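CrmK (Actinoalloteichus sp. WH1-2216-6, PDB 5I1V) is a flavin-dependent oxidase with covalently bound FAD that probably oxidises a shunt product to return it to the caerulomycin biosynthetic pathway. Local coordinates at residues A[3-11]-A[32-42]. Sequence-based numbering, arbitrary orientation.
Sequences TRAAVTVKP and EYFRLPYSTAQ
Backbone bonding pairs Val7 with Leu36 and Val9 with Phe34 as antiparallel hydrogen-bonded pairs, Thr8 and Arg35 forming the non-hydrogen-bonded pair between them. Four N-H...O bonds make up the two hydrogen-bonded pairs, the shortest running from Val9 N to Phe34 O at 2.8 Å, and the two short strands run nearly antiparallel. Strand 7-9 thereby forms an edge of a four-stranded mixed sheet within the chain, while strand 33-36 continues it to strand 77-80 in the FAD-binding domain.

Side-chain hydrogen bonds extend the pairing. Gln42, in the first turn of helix 40-52, uses both ends of its amide: NE2 donates almost straight to Arg4 O (2.9 Å, 170°), which lies in the amide plane, and OE1 accepts from Tyr38 N at 2.7 Å. These two bonds fix the amide's rotation. On the face carrying Thr8 and Arg35, Arg35 folds back through bends at chi2 and chi3, and its NE donates to Thr8 OG1 at 3.0 Å, the hydroxyl oxygen lying out of the guanidinium plane; NH1 makes a salt bridge with Glu49. One water joins Thr3 OG1 to Ser39 OG, the N-cap oxygen of the helix.

Apolar contact accompanies these bonds. Val7 and Leu36 meet through their CB atoms on the other face, where Val9 and Phe34 pack against helix 15-19. The Tyr38 ring lies across the Arg4 side chain, with CE2 3.6 Å from Arg4 CG and the guanidinium and ring planes 60° apart.

Arg4 NH2 reaches Tyr38 OH at 2.6 Å, but the 129° angle makes this bond weak. Both groups also bond Asn114 of the second subunit, and Arg4 NH1 pairs with its Glu213. The chemistry therefore implies two roles: backbone pairing adds the N-terminal strand to the sheet, and the Arg4-Tyr38 pair contributes to the dimer interface.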
loop_
_atom_site.group_PDB
_atom_site.type_symbol
_atom_site.label_atom_id
_atom_site.label_comp_id
_atom_site.label_asym_id
_atom_site.label_seq_id
_atom_site.Cartn_x
_atom_site.Cartn_y
_atom_site.Cartn_z
ATOM N N THR A 3 -4.606 -15.634 -24.674
ATOM C CA THR A 3 -4.622 -14.329 -23.962
ATOM C C THR A 3 -5.668 -13.401 -24.580
ATOM O O THR A 3 -5.810 -13.309 -25.811
ATOM C CB THR A 3 -3.238 -13.563 -23.995
ATOM O OG1 THR A 3 -2.311 -14.203 -24.889
ATOM C CG2 THR A 3 -2.604 -13.502 -22.633
ATOM N N ARG A 4 -6.383 -12.713 -23.709
ATOM C CA ARG A 4 -6.960 -11.418 -24.013
ATOM C C ARG A 4 -5.972 -10.577 -24.876
ATOM O O ARG A 4 -4.759 -10.572 -24.634
ATOM C CB ARG A 4 -7.196 -10.711 -22.675
ATOM C CG ARG A 4 -7.634 -9.255 -22.787
ATOM C CD ARG A 4 -8.245 -8.745 -21.490
ATOM N NE ARG A 4 -9.321 -7.808 -21.823
ATOM C CZ ARG A 4 -9.294 -6.515 -21.544
ATOM N NH1 ARG A 4 -10.294 -5.724 -21.902
ATOM N NH2 ARG A 4 -8.274 -6.017 -20.896
ATOM N N ALA A 5 -6.503 -9.874 -25.860
ATOM C CA ALA A 5 -5.703 -9.019 -26.702
ATOM C C ALA A 5 -5.187 -7.822 -25.893
ATOM O O ALA A 5 -5.842 -7.337 -24.971
ATOM C CB ALA A 5 -6.519 -8.545 -27.891
ATOM N N ALA A 6 -3.999 -7.350 -26.238
ATOM C CA ALA A 6 -3.418 -6.208 -25.568
ATOM C C ALA A 6 -4.387 -5.044 -25.596
ATOM O O ALA A 6 -5.089 -4.847 -26.580
ATOM C CB ALA A 6 -2.099 -5.810 -26.258
ATOM N N VAL A 7 -4.411 -4.253 -24.537
ATOM C CA VAL A 7 -5.233 -3.022 -24.525
ATOM C C VAL A 7 -4.523 -1.832 -25.132
ATOM O O VAL A 7 -3.330 -1.653 -24.929
ATOM C CB VAL A 7 -5.695 -2.727 -23.088
ATOM C CG1 VAL A 7 -6.528 -1.481 -23.093
ATOM C CG2 VAL A 7 -6.533 -3.906 -22.596
ATOM N N THR A 8 -5.241 -1.021 -25.918
ATOM C CA THR A 8 -4.713 0.191 -26.450
ATOM C C THR A 8 -5.535 1.324 -25.866
ATOM O O THR A 8 -6.752 1.305 -25.931
ATOM C CB THR A 8 -4.753 0.228 -27.987
ATOM O OG1 THR A 8 -3.886 -0.783 -28.505
ATOM C CG2 THR A 8 -4.290 1.572 -28.508
ATOM N N VAL A 9 -4.872 2.280 -25.267
ATOM C CA VAL A 9 -5.539 3.420 -24.662
ATOM C C VAL A 9 -5.103 4.736 -25.316
ATOM O O VAL A 9 -3.970 5.191 -25.110
ATOM C CB VAL A 9 -5.278 3.458 -23.146
ATOM C CG1 VAL A 9 -5.942 4.668 -22.520
ATOM C CG2 VAL A 9 -5.784 2.175 -22.473
ATOM N N LYS A 10 -6.027 5.360 -26.068
ATOM C CA LYS A 10 -5.796 6.661 -26.724
ATOM C C LYS A 10 -6.471 7.727 -25.893
ATOM O O LYS A 10 -7.214 7.396 -24.976
ATOM C CB LYS A 10 -6.382 6.644 -28.156
ATOM C CG LYS A 10 -5.788 5.509 -29.009
ATOM C CD LYS A 10 -5.805 5.794 -30.496
ATOM C CE LYS A 10 -5.061 4.719 -31.272
ATOM N NZ LYS A 10 -6.008 3.613 -31.614
ATOM N N PRO A 11 -6.226 9.023 -26.194
ATOM C CA PRO A 11 -6.766 10.094 -25.349
ATOM C C PRO A 11 -8.278 10.138 -25.220
ATOM O O PRO A 11 -8.789 10.734 -24.281
ATOM C CB PRO A 11 -6.235 11.356 -26.011
ATOM C CG PRO A 11 -4.998 10.945 -26.728
ATOM C CD PRO A 11 -5.202 9.515 -27.131
ATOM N N GLU A 32 0.808 9.040 -28.190
ATOM C CA GLU A 32 -0.230 8.636 -29.104
ATOM C C GLU A 32 -1.170 7.625 -28.462
ATOM O O GLU A 32 -2.397 7.689 -28.610
ATOM C CB GLU A 32 0.426 7.950 -30.304
ATOM C CG GLU A 32 -0.243 8.213 -31.617
ATOM C CD GLU A 32 0.338 7.337 -32.723
ATOM O OE1 GLU A 32 -0.484 6.677 -33.390
ATOM O OE2 GLU A 32 1.589 7.292 -32.886
ATOM N N TYR A 33 -0.571 6.637 -27.790
ATOM C CA TYR A 33 -1.326 5.678 -27.068
ATOM C C TYR A 33 -0.468 5.014 -26.014
ATOM O O TYR A 33 0.766 5.000 -26.103
ATOM C CB TYR A 33 -1.963 4.634 -28.028
ATOM C CG TYR A 33 -1.030 3.876 -28.906
ATOM C CD1 TYR A 33 -0.470 2.690 -28.503
ATOM C CD2 TYR A 33 -0.704 4.356 -30.147
ATOM C CE1 TYR A 33 0.368 1.971 -29.338
ATOM C CE2 TYR A 33 0.164 3.691 -30.965
ATOM C CZ TYR A 33 0.695 2.484 -30.562
ATOM O OH TYR A 33 1.576 1.823 -31.394
ATOM N N PHE A 34 -1.121 4.474 -25.003
ATOM C CA PHE A 34 -0.528 3.475 -24.110
ATOM C C PHE A 34 -0.912 2.085 -24.635
ATOM O O PHE A 34 -2.065 1.833 -25.124
ATOM C CB PHE A 34 -1.062 3.632 -22.686
ATOM C CG PHE A 34 -0.735 4.954 -22.068
ATOM C CD1 PHE A 34 -1.585 6.026 -22.222
ATOM C CD2 PHE A 34 0.413 5.111 -21.316
ATOM C CE1 PHE A 34 -1.309 7.240 -21.610
ATOM C CE2 PHE A 34 0.691 6.318 -20.717
ATOM C CZ PHE A 34 -0.158 7.379 -20.892
ATOM N N ARG A 35 0.009 1.136 -24.507
ATOM C CA ARG A 35 -0.312 -0.234 -24.865
ATOM C C ARG A 35 -0.108 -1.061 -23.579
ATOM O O ARG A 35 0.921 -0.913 -22.952
ATOM C CB ARG A 35 0.623 -0.682 -26.004
ATOM C CG ARG A 35 0.483 -2.156 -26.404
ATOM C CD ARG A 35 -0.826 -2.504 -27.026
ATOM N NE ARG A 35 -1.097 -1.717 -28.235
ATOM C CZ ARG A 35 -0.527 -1.927 -29.412
ATOM N NH1 ARG A 35 0.355 -2.908 -29.589
ATOM N NH2 ARG A 35 -0.852 -1.166 -30.425
ATOM N N LEU A 36 -1.097 -1.857 -23.160
ATOM C CA LEU A 36 -0.957 -2.755 -22.004
ATOM C C LEU A 36 -0.993 -4.220 -22.481
ATOM O O LEU A 36 -2.077 -4.737 -22.726
ATOM C CB LEU A 36 -2.106 -2.534 -21.033
ATOM C CG LEU A 36 -2.312 -1.165 -20.340
ATOM C CD1 LEU A 36 -2.197 -1.281 -18.823
ATOM C CD2 LEU A 36 -1.424 -0.064 -20.807
ATOM N N PRO A 37 0.185 -4.842 -22.677
ATOM C CA PRO A 37 0.270 -6.233 -23.118
ATOM C C PRO A 37 0.105 -7.219 -21.958
ATOM O O PRO A 37 0.300 -6.866 -20.791
ATOM C CB PRO A 37 1.646 -6.304 -23.746
ATOM C CG PRO A 37 2.419 -5.260 -23.056
ATOM C CD PRO A 37 1.494 -4.228 -22.568
ATOM N N TYR A 38 -0.229 -8.467 -22.303
ATOM C CA TYR A 38 -0.443 -9.502 -21.315
ATOM C C TYR A 38 0.580 -10.646 -21.474
ATOM O O TYR A 38 0.585 -11.552 -20.662
ATOM C CB TYR A 38 -1.893 -10.094 -21.444
ATOM C CG TYR A 38 -2.954 -9.082 -21.111
ATOM C CD1 TYR A 38 -3.189 -8.718 -19.787
ATOM C CD2 TYR A 38 -3.682 -8.434 -22.115
ATOM C CE1 TYR A 38 -4.127 -7.762 -19.465
ATOM C CE2 TYR A 38 -4.628 -7.466 -21.812
ATOM C CZ TYR A 38 -4.847 -7.125 -20.475
ATOM O OH TYR A 38 -5.764 -6.163 -20.138
ATOM N N SER A 39 1.429 -10.623 -22.505
ATOM C CA SER A 39 2.360 -11.719 -22.747
ATOM C C SER A 39 3.566 -11.154 -23.473
ATOM O O SER A 39 3.491 -10.075 -24.074
ATOM C CB SER A 39 1.687 -12.751 -23.655
ATOM O OG SER A 39 1.421 -12.161 -24.928
ATOM N N THR A 40 4.656 -11.893 -23.410
ATOM C CA THR A 40 5.844 -11.576 -24.184
ATOM C C THR A 40 5.534 -11.344 -25.671
ATOM O O THR A 40 6.077 -10.424 -26.248
ATOM C CB THR A 40 6.881 -12.684 -24.029
ATOM O OG1 THR A 40 7.205 -12.785 -22.639
ATOM C CG2 THR A 40 8.111 -12.334 -24.826
ATOM N N ALA A 41 4.696 -12.183 -26.287
ATOM C CA ALA A 41 4.358 -12.041 -27.726
ATOM C C ALA A 41 3.680 -10.676 -28.026
ATOM O O ALA A 41 3.883 -10.056 -29.066
ATOM C CB ALA A 41 3.439 -13.172 -28.166
ATOM N N GLN A 42 2.882 -10.199 -27.088
ATOM C CA GLN A 42 2.229 -8.916 -27.264
ATOM C C GLN A 42 3.228 -7.718 -27.070
ATOM O O GLN A 42 3.069 -6.626 -27.650
ATOM C CB GLN A 42 1.028 -8.860 -26.340
ATOM C CG GLN A 42 -0.121 -9.703 -26.813
ATOM C CD GLN A 42 -1.273 -9.713 -25.825
ATOM O OE1 GLN A 42 -1.219 -9.066 -24.776
ATOM N NE2 GLN A 42 -2.315 -10.452 -26.148
HETATM O O HOH W 1 -0.224 -13.729 -26.279
#